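Local coordinates for ralf, proline/betaine transporter (Legionella pneumophila, PDB 4D7Q), which probably acts as a guanine nucleotide exchange factor, here as an engineered chimera joining the Sec7 domain of Legionella RalF to the capping domain of Rickettsia RalF, at residues A49-F52 with N58-L61; P207-N212 with Q321-F326. The protein carries 2 engineered substitutions. One frame throughout, in Å; residues are numbered along the deposited sequence.

Contact 1 (A49-F52 with N58-L61); sequences AEFF and NLDL
Leu59 meets the ring of Phe51 with both of its methyl groups, and this pair carries most of the contact between 49-52 and 58-61. Leu59 CD1 lies 3.5 Å from Phe51 CE2, while Leu59 CD2 lies 3.5 Å from Phe51 CZ, so the two methyls lie along the CE2-CZ bond, one nearest each end. The approach is oblique to the ring. Phe51 reaches that far because its CG stands anti to the backbone N (chi1 172°), which carries the ring out from the helix until its end nears the loop. The second aromatic, Phe52, contributes less: Phe52 CD1 is 4.3 Å from Leu59 CD1, which comes at the ring edge, near the ring plane. No hydrogen bond crosses between the segments, and the three touching residues are all buried, so the join is purely apolar.

Further out, Phe22 and Asn23 of helix 15-24 and Val64 of helix 61-68 also touch Leu59, while Ile18 packs on Phe51. Asn23 holds the loop on both sides of the leucine, its ND2 bonded to Asn58 O and its OD1 to Asp60 N. Asp60 in turn is the N-cap of helix 61-68, its OD1 making weak hydrogen bonds to the backbone N of Glu62 and of Ala63. The whole is a compact helix-loop-helix connection within the all-helical Sec7 domain, the Legionella part of the chimera: an apolar loop residue is turned back onto the helix just left, and a capping aspartate begins the next.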
ATOM      1  N   ALA A  49      -7.704 -12.671  10.718  1.00 24.21           N
ATOM      2  CA  ALA A  49      -7.447 -11.412  11.427  1.00 24.85           C
ATOM      3  C   ALA A  49      -6.804 -11.648  12.794  1.00 29.61           C
ATOM      4  O   ALA A  49      -5.795 -11.009  13.108  1.00 29.61           O
ATOM      5  CB  ALA A  49      -8.744 -10.617  11.584  1.00 25.99           C
ATOM      6  N   GLU A  50      -7.373 -12.568  13.598  1.00 28.42           N
ATOM      7  CA  GLU A  50      -6.842 -12.874  14.931  1.00 29.67           C
ATOM      8  C   GLU A  50      -5.489 -13.563  14.867  1.00 32.26           C
ATOM      9  O   GLU A  50      -4.655 -13.336  15.741  1.00 31.51           O
ATOM     10  CB  GLU A  50      -7.821 -13.697  15.761  1.00 32.06           C
ATOM     11  CG  GLU A  50      -9.029 -12.904  16.228  1.00 43.07           C
ATOM     12  CD  GLU A  50     -10.267 -13.749  16.450  1.00 63.68           C
ATOM     13  OE1 GLU A  50     -10.130 -14.991  16.542  1.00 53.22           O
ATOM     14  OE2 GLU A  50     -11.375 -13.171  16.512  1.00 64.96           O
ATOM     15  N   PHE A  51      -5.258 -14.379  13.822  1.00 28.19           N
ATOM     16  CA  PHE A  51      -3.970 -15.045  13.587  1.00 27.47           C
ATOM     17  C   PHE A  51      -2.891 -13.977  13.392  1.00 28.45           C
ATOM     18  O   PHE A  51      -1.845 -14.060  14.024  1.00 27.26           O
ATOM     19  CB  PHE A  51      -4.051 -15.970  12.352  1.00 30.16           C
ATOM     20  CG  PHE A  51      -2.727 -16.549  11.907  1.00 32.43           C
ATOM     21  CD1 PHE A  51      -2.104 -17.550  12.644  1.00 35.15           C
ATOM     22  CD2 PHE A  51      -2.103 -16.091  10.750  1.00 35.46           C
ATOM     23  CE1 PHE A  51      -0.870 -18.067  12.248  1.00 36.68           C
ATOM     24  CE2 PHE A  51      -0.885 -16.647  10.326  1.00 37.93           C
ATOM     25  CZ  PHE A  51      -0.269 -17.613  11.094  1.00 35.85           C
ATOM     26  N   PHE A  52      -3.171 -12.942  12.559  1.00 25.50           N
ATOM     27  CA  PHE A  52      -2.228 -11.839  12.310  1.00 24.81           C
ATOM     28  C   PHE A  52      -1.880 -11.073  13.591  1.00 28.49           C
ATOM     29  O   PHE A  52      -0.708 -10.798  13.822  1.00 28.13           O
ATOM     30  CB  PHE A  52      -2.772 -10.879  11.244  1.00 25.66           C
ATOM     31  CG  PHE A  52      -2.894 -11.414   9.831  1.00 26.45           C
ATOM     32  CD1 PHE A  52      -2.090 -12.466   9.390  1.00 27.84           C
ATOM     33  CD2 PHE A  52      -3.770 -10.830   8.924  1.00 28.28           C
ATOM     34  CE1 PHE A  52      -2.152 -12.906   8.061  1.00 30.12           C
ATOM     35  CE2 PHE A  52      -3.820 -11.262   7.593  1.00 28.68           C
ATOM     36  CZ  PHE A  52      -3.021 -12.305   7.175  1.00 27.39           C
ATOM     37  N   ASN A  58       5.806 -13.893  15.073  1.00 29.06           N
ATOM     38  CA  ASN A  58       6.274 -15.053  14.314  1.00 29.01           C
ATOM     39  C   ASN A  58       6.176 -14.989  12.806  1.00 32.07           C
ATOM     40  O   ASN A  58       6.715 -15.854  12.114  1.00 30.51           O
ATOM     41  CB  ASN A  58       5.538 -16.286  14.836  1.00 28.47           C
ATOM     42  CG  ASN A  58       5.755 -16.525  16.322  1.00 44.84           C
ATOM     43  OD1 ASN A  58       4.817 -16.818  17.069  1.00 41.17           O
ATOM     44  ND2 ASN A  58       6.977 -16.323  16.802  1.00 33.96           N
ATOM     45  N   LEU A  59       5.501 -13.967  12.296  1.00 28.94           N
ATOM     46  CA  LEU A  59       5.203 -13.868  10.881  1.00 27.75           C
ATOM     47  C   LEU A  59       6.009 -12.875  10.087  1.00 29.86           C
ATOM     48  O   LEU A  59       6.589 -11.952  10.634  1.00 29.28           O
ATOM     49  CB  LEU A  59       3.702 -13.572  10.736  1.00 27.42           C
ATOM     50  CG  LEU A  59       2.738 -14.613  11.353  1.00 31.79           C
ATOM     51  CD1 LEU A  59       1.317 -14.073  11.388  1.00 31.75           C
ATOM     52  CD2 LEU A  59       2.788 -15.937  10.591  1.00 32.38           C
ATOM     53  N   ASP A  60       6.026 -13.067   8.777  1.00 26.14           N
ATOM     54  CA  ASP A  60       6.591 -12.139   7.819  1.00 25.16           C
ATOM     55  C   ASP A  60       5.512 -11.028   7.776  1.00 27.74           C
ATOM     56  O   ASP A  60       4.410 -11.228   7.249  1.00 25.00           O
ATOM     57  CB  ASP A  60       6.761 -12.840   6.447  1.00 26.28           C
ATOM     58  CG  ASP A  60       7.079 -11.948   5.269  1.00 31.21           C
ATOM     59  OD1 ASP A  60       7.180 -10.714   5.460  1.00 35.70           O
ATOM     60  OD2 ASP A  60       7.239 -12.476   4.160  1.00 32.97           O
ATOM     61  N   LEU A  61       5.815  -9.899   8.435  1.00 26.25           N
ATOM     62  CA  LEU A  61       4.937  -8.741   8.582  1.00 25.59           C
ATOM     63  C   LEU A  61       4.743  -7.958   7.304  1.00 26.07           C
ATOM     64  O   LEU A  61       3.733  -7.282   7.124  1.00 24.15           O
ATOM     65  CB  LEU A  61       5.406  -7.846   9.737  1.00 25.80           C
ATOM     66  CG  LEU A  61       5.332  -8.486  11.130  1.00 31.34           C
ATOM     67  CD1 LEU A  61       5.563  -7.442  12.211  1.00 31.85           C
ATOM     68  CD2 LEU A  61       3.972  -9.179  11.351  1.00 31.24           C
TER

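Contact 2 (P207-N212 with Q321-F326); sequences PGYQIN and QITASF
Contact 2 packs the C-terminal part of helix 313-325, with Phe326, against one face of the antiparallel sheet, on strand 208-214, within the Rickettsia capping domain. Tyr209 and Ile211, alternate residues of the strand, both point at the helix, whereas Gln210 between them points away. Thr323 settles on Tyr209 with both its branches. Thr323 OG1 is 3.3 Å from Tyr209 CD2, oblique to the ring, and Thr323 CG2 is 3.6 Å from Tyr209 CB. Placing CG2 anti to the backbone N and OG1 anti to the carbonyl carbon (chi1 -49°) lets the threonine span the root of the tyrosine side chain. The hydroxyl gains no hydrogen bond from the strand; its bond is to Ala319 O, one turn back in its own helix. Tyr209 sends its own hydroxyl to Leu344 O of helix 341-351.

Farther along the strand, Ile211 CD1 comes 3.8 Å from Phe326 CB, approaching the phenylalanine near its root and obliquely to the ring. Ile211 CD1 also stands 4.3 Å from Thr323 CG2, which links the two halves of the contact. Thr323 O meets the Phe326 ring at its edge, in the ring plane. Ser325 OG donates to Gln321 O over 2.8 Å. Gln210, whose side chain sets off away from the helix, gives a nearly straight NE2 bond to Asn212 OD1 (171°), arriving on a lone pair of that carbonyl. Ile301 and Ile299 of the adjacent strand 297-303 extend the apolar floor beneath Thr323 and Phe326. Such packing, with alternate strand residues facing the helix, is characteristic of a two-layer alpha+beta arrangement, a helix packed on an antiparallel sheet.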
ATOM      1  N   PRO A 207       5.656  -6.243  -3.803  1.00 24.86           N
ATOM      2  CA  PRO A 207       5.546  -7.457  -4.636  1.00 25.24           C
ATOM      3  C   PRO A 207       5.688  -7.170  -6.129  1.00 27.39           C
ATOM      4  O   PRO A 207       5.198  -6.146  -6.629  1.00 26.51           O
ATOM      5  CB  PRO A 207       4.122  -7.962  -4.331  1.00 26.73           C
ATOM      6  CG  PRO A 207       3.820  -7.437  -2.977  1.00 29.47           C
ATOM      7  CD  PRO A 207       4.462  -6.089  -2.943  1.00 25.57           C
ATOM      8  N   GLY A 208       6.350  -8.088  -6.820  1.00 22.30           N
ATOM      9  CA  GLY A 208       6.589  -7.983  -8.249  1.00 21.65           C
ATOM     10  C   GLY A 208       7.922  -7.341  -8.548  1.00 27.34           C
ATOM     11  O   GLY A 208       8.881  -7.500  -7.789  1.00 27.93           O
ATOM     12  N   TYR A 209       7.978  -6.599  -9.657  1.00 23.10           N
ATOM     13  CA  TYR A 209       9.192  -5.928 -10.119  1.00 23.07           C
ATOM     14  C   TYR A 209       9.168  -4.450  -9.789  1.00 26.00           C
ATOM     15  O   TYR A 209       8.157  -3.774 -10.020  1.00 24.23           O
ATOM     16  CB  TYR A 209       9.349  -6.106 -11.620  1.00 22.78           C
ATOM     17  CG  TYR A 209       9.277  -7.540 -12.085  1.00 23.63           C
ATOM     18  CD1 TYR A 209      10.368  -8.398 -11.943  1.00 25.15           C
ATOM     19  CD2 TYR A 209       8.151  -8.018 -12.759  1.00 23.91           C
ATOM     20  CE1 TYR A 209      10.325  -9.705 -12.426  1.00 27.83           C
ATOM     21  CE2 TYR A 209       8.094  -9.324 -13.236  1.00 24.99           C
ATOM     22  CZ  TYR A 209       9.191 -10.157 -13.090  1.00 34.09           C
ATOM     23  OH  TYR A 209       9.113 -11.442 -13.575  1.00 29.66           O
ATOM     24  N   GLN A 210      10.269  -3.962  -9.223  1.00 23.12           N
ATOM     25  CA  GLN A 210      10.364  -2.564  -8.813  1.00 23.14           C
ATOM     26  C   GLN A 210      11.625  -1.946  -9.360  1.00 27.74           C
ATOM     27  O   GLN A 210      12.674  -2.574  -9.351  1.00 27.99           O
ATOM     28  CB  GLN A 210      10.315  -2.427  -7.283  1.00 23.08           C
ATOM     29  CG  GLN A 210      10.201  -0.967  -6.780  1.00 28.07           C
ATOM     30  CD  GLN A 210       9.916  -0.883  -5.302  1.00 36.35           C
ATOM     31  OE1 GLN A 210       9.177  -1.686  -4.746  1.00 29.99           O
ATOM     32  NE2 GLN A 210      10.454   0.125  -4.639  1.00 33.48           N
ATOM     33  N   ILE A 211      11.504  -0.717  -9.865  1.00 23.89           N
ATOM     34  CA  ILE A 211      12.632   0.052 -10.375  1.00 23.20           C
ATOM     35  C   ILE A 211      12.625   1.394  -9.649  1.00 28.14           C
ATOM     36  O   ILE A 211      11.749   2.236  -9.905  1.00 26.42           O
ATOM     37  CB  ILE A 211      12.684   0.207 -11.918  1.00 26.00           C
ATOM     38  CG1 ILE A 211      12.317  -1.106 -12.677  1.00 25.54           C
ATOM     39  CG2 ILE A 211      14.076   0.747 -12.321  1.00 26.36           C
ATOM     40  CD1 ILE A 211      12.312  -0.989 -14.268  1.00 29.83           C
ATOM     41  N   ASN A 212      13.577   1.570  -8.711  1.00 25.47           N
ATOM     42  CA  ASN A 212      13.708   2.814  -7.955  1.00 26.99           C
ATOM     43  C   ASN A 212      14.599   3.772  -8.690  1.00 33.24           C
ATOM     44  O   ASN A 212      15.381   3.343  -9.529  1.00 33.42           O
ATOM     45  CB  ASN A 212      14.350   2.560  -6.598  1.00 31.33           C
ATOM     46  CG  ASN A 212      13.489   1.807  -5.653  1.00 42.37           C
ATOM     47  OD1 ASN A 212      12.255   1.866  -5.715  1.00 38.44           O
ATOM     48  ND2 ASN A 212      14.135   1.138  -4.719  1.00 34.22           N
ATOM     49  N   GLN A 321       8.293  -9.031 -19.454  1.00 28.18           N
ATOM     50  CA  GLN A 321       8.601  -8.386 -20.763  1.00 27.97           C
ATOM     51  C   GLN A 321       8.567  -6.867 -20.646  1.00 31.19           C
ATOM     52  O   GLN A 321       9.446  -6.180 -21.170  1.00 31.16           O
ATOM     53  CB  GLN A 321       7.618  -8.836 -21.867  1.00 28.84           C
ATOM     54  CG  GLN A 321       7.811 -10.289 -22.286  1.00 37.82           C
ATOM     55  CD  GLN A 321       6.747 -10.800 -23.223  1.00 41.92           C
ATOM     56  OE1 GLN A 321       5.552 -10.763 -22.939  1.00 32.49           O
ATOM     57  NE2 GLN A 321       7.168 -11.337 -24.346  1.00 35.93           N
ATOM     58  N   ILE A 322       7.532  -6.351 -19.968  1.00 27.88           N
ATOM     59  CA  ILE A 322       7.340  -4.917 -19.718  1.00 27.13           C
ATOM     60  C   ILE A 322       8.516  -4.417 -18.891  1.00 29.81           C
ATOM     61  O   ILE A 322       9.124  -3.403 -19.255  1.00 28.58           O
ATOM     62  CB  ILE A 322       5.989  -4.660 -19.001  1.00 29.14           C
ATOM     63  CG1 ILE A 322       4.800  -4.916 -19.971  1.00 29.51           C
ATOM     64  CG2 ILE A 322       5.941  -3.218 -18.392  1.00 28.55           C
ATOM     65  CD1 ILE A 322       3.410  -5.106 -19.286  1.00 34.60           C
ATOM     66  N   THR A 323       8.851  -5.149 -17.796  1.00 26.30           N
ATOM     67  CA  THR A 323       9.957  -4.771 -16.912  1.00 26.79           C
ATOM     68  C   THR A 323      11.287  -4.727 -17.647  1.00 31.36           C
ATOM     69  O   THR A 323      12.026  -3.755 -17.508  1.00 30.45           O
ATOM     70  CB  THR A 323      10.025  -5.657 -15.662  1.00 30.14           C
ATOM     71  OG1 THR A 323       8.735  -5.752 -15.064  1.00 26.92           O
ATOM     72  CG2 THR A 323      10.964  -5.094 -14.645  1.00 26.63           C
ATOM     73  N   ALA A 324      11.575  -5.762 -18.459  1.00 31.12           N
ATOM     74  CA  ALA A 324      12.833  -5.850 -19.212  1.00 31.46           C
ATOM     75  C   ALA A 324      12.923  -4.810 -20.337  1.00 33.16           C
ATOM     76  O   ALA A 324      14.017  -4.547 -20.826  1.00 33.97           O
ATOM     77  CB  ALA A 324      13.027  -7.257 -19.751  1.00 32.78           C
ATOM     78  N   SER A 325      11.781  -4.194 -20.705  1.00 28.10           N
ATOM     79  CA  SER A 325      11.675  -3.155 -21.728  1.00 27.79           C
ATOM     80  C   SER A 325      12.212  -1.814 -21.239  1.00 32.34           C
ATOM     81  O   SER A 325      12.591  -0.979 -22.054  1.00 33.73           O
ATOM     82  CB  SER A 325      10.235  -3.010 -22.203  1.00 28.61           C
ATOM     83  OG  SER A 325       9.848  -4.108 -23.011  1.00 32.20           O
ATOM     84  N   PHE A 326      12.216  -1.583 -19.925  1.00 27.86           N
ATOM     85  CA  PHE A 326      12.777  -0.354 -19.388  1.00 27.05           C
ATOM     86  C   PHE A 326      14.288  -0.496 -19.463  1.00 33.42           C
ATOM     87  O   PHE A 326      14.807  -1.598 -19.287  1.00 33.36           O
ATOM     88  CB  PHE A 326      12.264  -0.066 -17.952  1.00 28.03           C
ATOM     89  CG  PHE A 326      10.811   0.385 -17.930  1.00 28.99           C
ATOM     90  CD1 PHE A 326      10.478   1.729 -18.079  1.00 29.73           C
ATOM     91  CD2 PHE A 326       9.778  -0.542 -17.820  1.00 31.48           C
ATOM     92  CE1 PHE A 326       9.140   2.142 -18.095  1.00 31.85           C
ATOM     93  CE2 PHE A 326       8.431  -0.128 -17.845  1.00 31.27           C
ATOM     94  CZ  PHE A 326       8.123   1.210 -17.973  1.00 29.78           C
TER

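In the fold
The two contacts illustrate how different parts of one chain reach the same end, a buried apolar join, by different routes. Contact 1 is local, its segments separated by only five residues, and lies in the helical Sec7 domain from Legionella; contact 2 closes 108 intervening residues in the Rickettsia capping domain and joins a helix to a sheet. They follow one another along the chain. The centres of contact 1 and contact 2 are about 29 Å apart. The nearest atoms of contact 1 and contact 2 are about 9 Å apart and do not touch. The touching residues of both contacts are buried, and neither contact joins a Sec7-domain segment to a capping-domain segment.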